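Local coordinates for Ser-thr phosphatase MSPP (Mycobacterium smegmatis, PDB 2JFR), which probably removes phosphate from phosphoserine and phosphothreonine residues of proteins, as a metal-dependent PPM (PP2C-type) phosphatase with manganese and magnesium in its active site, at residues Val87-Glu99 against Pro105-Arg117. Residues are numbered along the deposited sequence; the frame is centred on the assembly and turned at random.
Sequences VSGTTLTAVAVFE and PLVVNIGDSPLYR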
loop_
_atom_site.group_PDB
_atom_site.type_symbol
_atom_site.label_atom_id
_atom_site.label_comp_id
_atom_site.label_asym_id
_atom_site.label_seq_id
_atom_site.Cartn_x
_atom_site.Cartn_y
_atom_site.Cartn_z
ATOM N N VAL A 87 12.844 -17.278 1.570
ATOM C CA VAL A 87 11.793 -16.640 0.856
ATOM C C VAL A 87 11.893 -15.096 0.998
ATOM O O VAL A 87 11.966 -14.575 2.110
ATOM C CB VAL A 87 10.412 -17.123 1.344
ATOM C CG1 VAL A 87 9.277 -16.397 0.652
ATOM C CG2 VAL A 87 10.305 -18.657 1.109
ATOM N N SER A 88 11.876 -14.408 -0.136
ATOM C CA SER A 88 11.668 -12.967 -0.231
ATOM C C SER A 88 10.441 -12.733 -1.114
ATOM O O SER A 88 10.114 -13.497 -2.005
ATOM C CB SER A 88 12.860 -12.253 -0.809
ATOM O OG SER A 88 13.989 -12.373 0.070
ATOM N N GLY A 89 9.774 -11.626 -0.853
ATOM C CA GLY A 89 8.584 -11.284 -1.628
ATOM C C GLY A 89 8.179 -9.895 -1.233
ATOM O O GLY A 89 8.933 -9.126 -0.619
ATOM N N THR A 90 6.931 -9.524 -1.584
ATOM C CA THR A 90 6.466 -8.180 -1.298
ATOM C C THR A 90 4.968 -8.146 -1.195
ATOM O O THR A 90 4.262 -8.918 -1.811
ATOM C CB THR A 90 6.961 -7.193 -2.397
ATOM O OG1 THR A 90 6.668 -5.848 -2.025
ATOM C CG2 THR A 90 6.440 -7.515 -3.767
ATOM N N THR A 91 4.492 -7.185 -0.424
ATOM C CA THR A 91 3.105 -6.755 -0.535
ATOM C C THR A 91 2.950 -5.918 -1.779
ATOM O O THR A 91 3.937 -5.398 -2.347
ATOM C CB THR A 91 2.645 -5.983 0.679
ATOM O OG1 THR A 91 3.226 -4.684 0.574
ATOM C CG2 THR A 91 2.988 -6.628 1.991
ATOM N N LEU A 92 1.705 -5.671 -2.180
ATOM C CA LEU A 92 1.426 -4.678 -3.190
ATOM C C LEU A 92 0.023 -4.185 -2.988
ATOM O O LEU A 92 -0.918 -4.983 -2.934
ATOM C CB LEU A 92 1.559 -5.278 -4.579
ATOM C CG LEU A 92 1.207 -4.301 -5.748
ATOM C CD1 LEU A 92 2.139 -3.135 -5.778
ATOM C CD2 LEU A 92 1.208 -5.057 -7.087
ATOM N N THR A 93 -0.141 -2.850 -2.921
ATOM C CA THR A 93 -1.443 -2.221 -2.956
ATOM C C THR A 93 -1.387 -1.172 -4.059
ATOM O O THR A 93 -0.548 -0.266 -3.976
ATOM C CB THR A 93 -1.825 -1.598 -1.639
ATOM O OG1 THR A 93 -1.927 -2.669 -0.712
ATOM C CG2 THR A 93 -3.127 -0.834 -1.708
ATOM N N ALA A 94 -2.232 -1.332 -5.048
ATOM C CA ALA A 94 -2.270 -0.432 -6.201
ATOM C C ALA A 94 -3.668 0.167 -6.303
ATOM O O ALA A 94 -4.681 -0.535 -6.152
ATOM C CB ALA A 94 -1.929 -1.199 -7.470
ATOM N N VAL A 95 -3.701 1.442 -6.572
ATOM C CA VAL A 95 -4.922 2.195 -6.834
ATOM C C VAL A 95 -4.847 2.774 -8.213
ATOM O O VAL A 95 -3.866 3.407 -8.574
ATOM C CB VAL A 95 -5.085 3.327 -5.792
ATOM C CG1 VAL A 95 -6.192 4.278 -6.195
ATOM C CG2 VAL A 95 -5.322 2.759 -4.404
ATOM N N ALA A 96 -5.910 2.571 -8.999
ATOM C CA ALA A 96 -6.074 3.248 -10.259
ATOM C C ALA A 96 -7.300 4.138 -10.147
ATOM O O ALA A 96 -8.406 3.643 -9.918
ATOM C CB ALA A 96 -6.216 2.287 -11.420
ATOM N N VAL A 97 -7.094 5.450 -10.308
ATOM C CA VAL A 97 -8.193 6.401 -10.171
ATOM C C VAL A 97 -8.894 6.528 -11.527
ATOM O O VAL A 97 -8.814 7.562 -12.209
ATOM C CB VAL A 97 -7.757 7.742 -9.591
ATOM C CG1 VAL A 97 -8.961 8.580 -9.284
ATOM C CG2 VAL A 97 -6.890 7.540 -8.342
ATOM N N PHE A 98 -9.540 5.451 -11.934
ATOM C CA PHE A 98 -10.293 5.436 -13.181
ATOM C C PHE A 98 -11.507 6.355 -13.116
ATOM O O PHE A 98 -12.126 6.509 -12.064
ATOM C CB PHE A 98 -10.807 4.036 -13.469
ATOM C CG PHE A 98 -9.786 2.969 -13.719
ATOM C CD1 PHE A 98 -8.905 3.087 -14.781
ATOM C CD2 PHE A 98 -9.723 1.833 -12.935
ATOM C CE1 PHE A 98 -7.995 2.074 -15.033
ATOM C CE2 PHE A 98 -8.851 0.785 -13.202
ATOM C CZ PHE A 98 -7.999 0.932 -14.270
ATOM N N GLU A 99 -11.835 6.896 -14.275
ATOM C CA GLU A 99 -13.105 7.575 -14.465
ATOM C C GLU A 99 -14.251 6.576 -14.396
ATOM O O GLU A 99 -14.072 5.363 -14.572
ATOM C CB GLU A 99 -13.124 8.290 -15.821
ATOM C CG GLU A 99 -12.123 9.412 -15.881
ATOM C CD GLU A 99 -12.406 10.487 -14.861
ATOM O OE1 GLU A 99 -13.499 11.091 -14.891
ATOM O OE2 GLU A 99 -11.567 10.717 -13.973
ATOM N N PRO A 105 -12.808 4.317 -9.549
ATOM C CA PRO A 105 -11.546 4.033 -8.827
ATOM C C PRO A 105 -11.506 2.604 -8.330
ATOM O O PRO A 105 -12.526 2.059 -7.847
ATOM C CB PRO A 105 -11.523 5.050 -7.734
ATOM C CG PRO A 105 -12.273 6.236 -8.345
ATOM C CD PRO A 105 -13.413 5.570 -9.051
ATOM N N LEU A 106 -10.341 1.999 -8.426
ATOM C CA LEU A 106 -10.168 0.574 -8.130
ATOM C C LEU A 106 -8.924 0.360 -7.281
ATOM O O LEU A 106 -7.904 1.001 -7.530
ATOM C CB LEU A 106 -10.035 -0.181 -9.460
ATOM C CG LEU A 106 -10.201 -1.718 -9.379
ATOM C CD1 LEU A 106 -11.641 -2.074 -9.151
ATOM C CD2 LEU A 106 -9.684 -2.336 -10.626
ATOM N N VAL A 107 -9.038 -0.533 -6.327
ATOM C CA VAL A 107 -7.867 -1.019 -5.545
ATOM C C VAL A 107 -7.654 -2.462 -5.813
ATOM O O VAL A 107 -8.597 -3.281 -5.883
ATOM C CB VAL A 107 -7.998 -0.698 -4.057
ATOM C CG1 VAL A 107 -9.225 -1.308 -3.399
ATOM C CG2 VAL A 107 -6.732 -1.090 -3.284
ATOM N N VAL A 108 -6.374 -2.835 -5.966
ATOM C CA VAL A 108 -5.930 -4.223 -6.052
ATOM C C VAL A 108 -4.876 -4.385 -4.969
ATOM O O VAL A 108 -3.931 -3.600 -4.910
ATOM C CB VAL A 108 -5.371 -4.526 -7.449
ATOM C CG1 VAL A 108 -4.917 -5.995 -7.498
ATOM C CG2 VAL A 108 -6.371 -4.219 -8.536
ATOM N N ASN A 109 -5.033 -5.387 -4.099
ATOM C CA ASN A 109 -4.138 -5.453 -2.962
ATOM C C ASN A 109 -3.867 -6.888 -2.550
ATOM O O ASN A 109 -4.716 -7.777 -2.573
ATOM C CB ASN A 109 -4.667 -4.645 -1.785
ATOM C CG ASN A 109 -6.051 -5.140 -1.218
ATOM O OD1 ASN A 109 -6.077 -5.668 -0.109
ATOM N ND2 ASN A 109 -7.060 -4.949 -2.010
ATOM N N ILE A 110 -2.618 -7.078 -2.132
ATOM C CA ILE A 110 -2.129 -8.337 -1.595
ATOM C C ILE A 110 -1.157 -8.014 -0.489
ATOM O O ILE A 110 -0.203 -7.239 -0.680
ATOM C CB ILE A 110 -1.573 -9.211 -2.755
ATOM C CG1 ILE A 110 -1.304 -10.628 -2.235
ATOM C CG2 ILE A 110 -0.429 -8.570 -3.493
ATOM C CD1 ILE A 110 -0.980 -11.611 -3.305
ATOM N N GLY A 111 -1.378 -8.583 0.680
ATOM C CA GLY A 111 -0.531 -8.346 1.811
ATOM C C GLY A 111 -1.176 -7.362 2.775
ATOM O O GLY A 111 -2.385 -7.415 2.985
ATOM N N ASP A 112 -0.376 -6.491 3.389
ATOM C CA ASP A 112 -0.829 -5.682 4.507
ATOM C C ASP A 112 -0.391 -4.217 4.409
ATOM O O ASP A 112 -0.189 -3.589 5.446
ATOM C CB ASP A 112 -0.372 -6.272 5.849
ATOM C CG ASP A 112 1.123 -6.209 6.054
ATOM O OD1 ASP A 112 1.864 -5.886 5.100
ATOM O OD2 ASP A 112 1.501 -6.501 7.219
ATOM N N SER A 113 -0.314 -3.680 3.208
ATOM C CA SER A 113 -0.038 -2.247 3.027
ATOM C C SER A 113 -1.346 -1.524 2.762
ATOM O O SER A 113 -1.839 -1.570 1.636
ATOM C CB SER A 113 0.921 -2.056 1.855
ATOM O OG SER A 113 2.150 -2.749 2.055
ATOM N N PRO A 114 -2.003 -0.947 3.739
ATOM C CA PRO A 114 -3.423 -0.614 3.534
ATOM C C PRO A 114 -3.673 0.595 2.689
ATOM O O PRO A 114 -2.873 1.533 2.556
ATOM C CB PRO A 114 -3.965 -0.412 4.937
ATOM C CG PRO A 114 -2.941 -1.039 5.846
ATOM C CD PRO A 114 -1.633 -0.736 5.137
ATOM N N LEU A 115 -4.903 0.607 2.143
ATOM C CA LEU A 115 -5.530 1.798 1.599
ATOM C C LEU A 115 -6.510 2.348 2.635
ATOM O O LEU A 115 -7.329 1.611 3.162
ATOM C CB LEU A 115 -6.289 1.453 0.335
ATOM C CG LEU A 115 -7.175 2.560 -0.251
ATOM C CD1 LEU A 115 -6.343 3.718 -0.714
ATOM C CD2 LEU A 115 -8.049 2.002 -1.363
ATOM N N TYR A 116 -6.435 3.652 2.840
ATOM C CA TYR A 116 -7.338 4.392 3.702
ATOM C C TYR A 116 -8.045 5.466 2.920
ATOM O O TYR A 116 -7.466 6.047 1.980
ATOM C CB TYR A 116 -6.606 5.086 4.857
ATOM C CG TYR A 116 -5.663 4.240 5.641
ATOM C CD1 TYR A 116 -6.029 3.624 6.820
ATOM C CD2 TYR A 116 -4.349 4.010 5.179
ATOM C CE1 TYR A 116 -5.102 2.838 7.532
ATOM C CE2 TYR A 116 -3.442 3.264 5.866
ATOM C CZ TYR A 116 -3.822 2.670 7.032
ATOM O OH TYR A 116 -2.896 1.891 7.709
ATOM N N ARG A 117 -9.255 5.787 3.350
ATOM C CA ARG A 117 -9.949 7.000 2.886
ATOM C C ARG A 117 -10.033 7.946 4.049
ATOM O O ARG A 117 -10.374 7.566 5.147
ATOM C CB ARG A 117 -11.334 6.687 2.399
ATOM C CG ARG A 117 -12.065 7.909 1.817
ATOM C CD ARG A 117 -13.496 7.605 1.412
ATOM N NE ARG A 117 -14.209 7.196 2.603
ATOM C CZ ARG A 117 -15.156 6.302 2.673
ATOM N NH1 ARG A 117 -15.653 5.803 1.565
ATOM N NH2 ARG A 117 -15.636 5.988 3.851
HETATM O O HOH W 1 -1.065 -4.870 0.588
#
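Thr93 and Ser113 meet where an antiparallel beta hairpin of the PP2C beta sandwich, strands 89-96 and 106-110, runs into the loop 111-114 that crosses to the other sheet. Packing is close here: Thr93 OG1, anti to its carbonyl carbon (chi1 -64°), donates to Ser113 O at 2.6 Å, in the carbonyl plane, and accepts a bond from a water that also accepts the N-H of Ser113 and donates weakly to Ile110 O. Thr93 CG2, then anti to the backbone N, reaches Val107 CG2, 3.9 Å away. Between the strands, paired backbone bonds join Leu92 to Ile110, Ala94 to Val108 and Ala96 to Leu106; that from Ala94 N to Val108 O is nearly straight (175°). Helices 42-59 and 63-81 cover the face of Leu92 and Val108, while Val95 CG2 meets Leu115 CD1 of the second sheet at 3.9 Å. Packing is looser at the other end, beside partly exposed Pro105: Val97 CG1 only grazes Pro105 CG at 4.2 Å, and Leu106 CB lies at the edge of the Phe98 ring. Toward the metal site, Asp112, a magnesium ligand in another structure of this enzyme, sets OD1 3.4 Å from Thr91 CG2, and Thr91 OG1 donates to Ser113 OG at 2.7 Å.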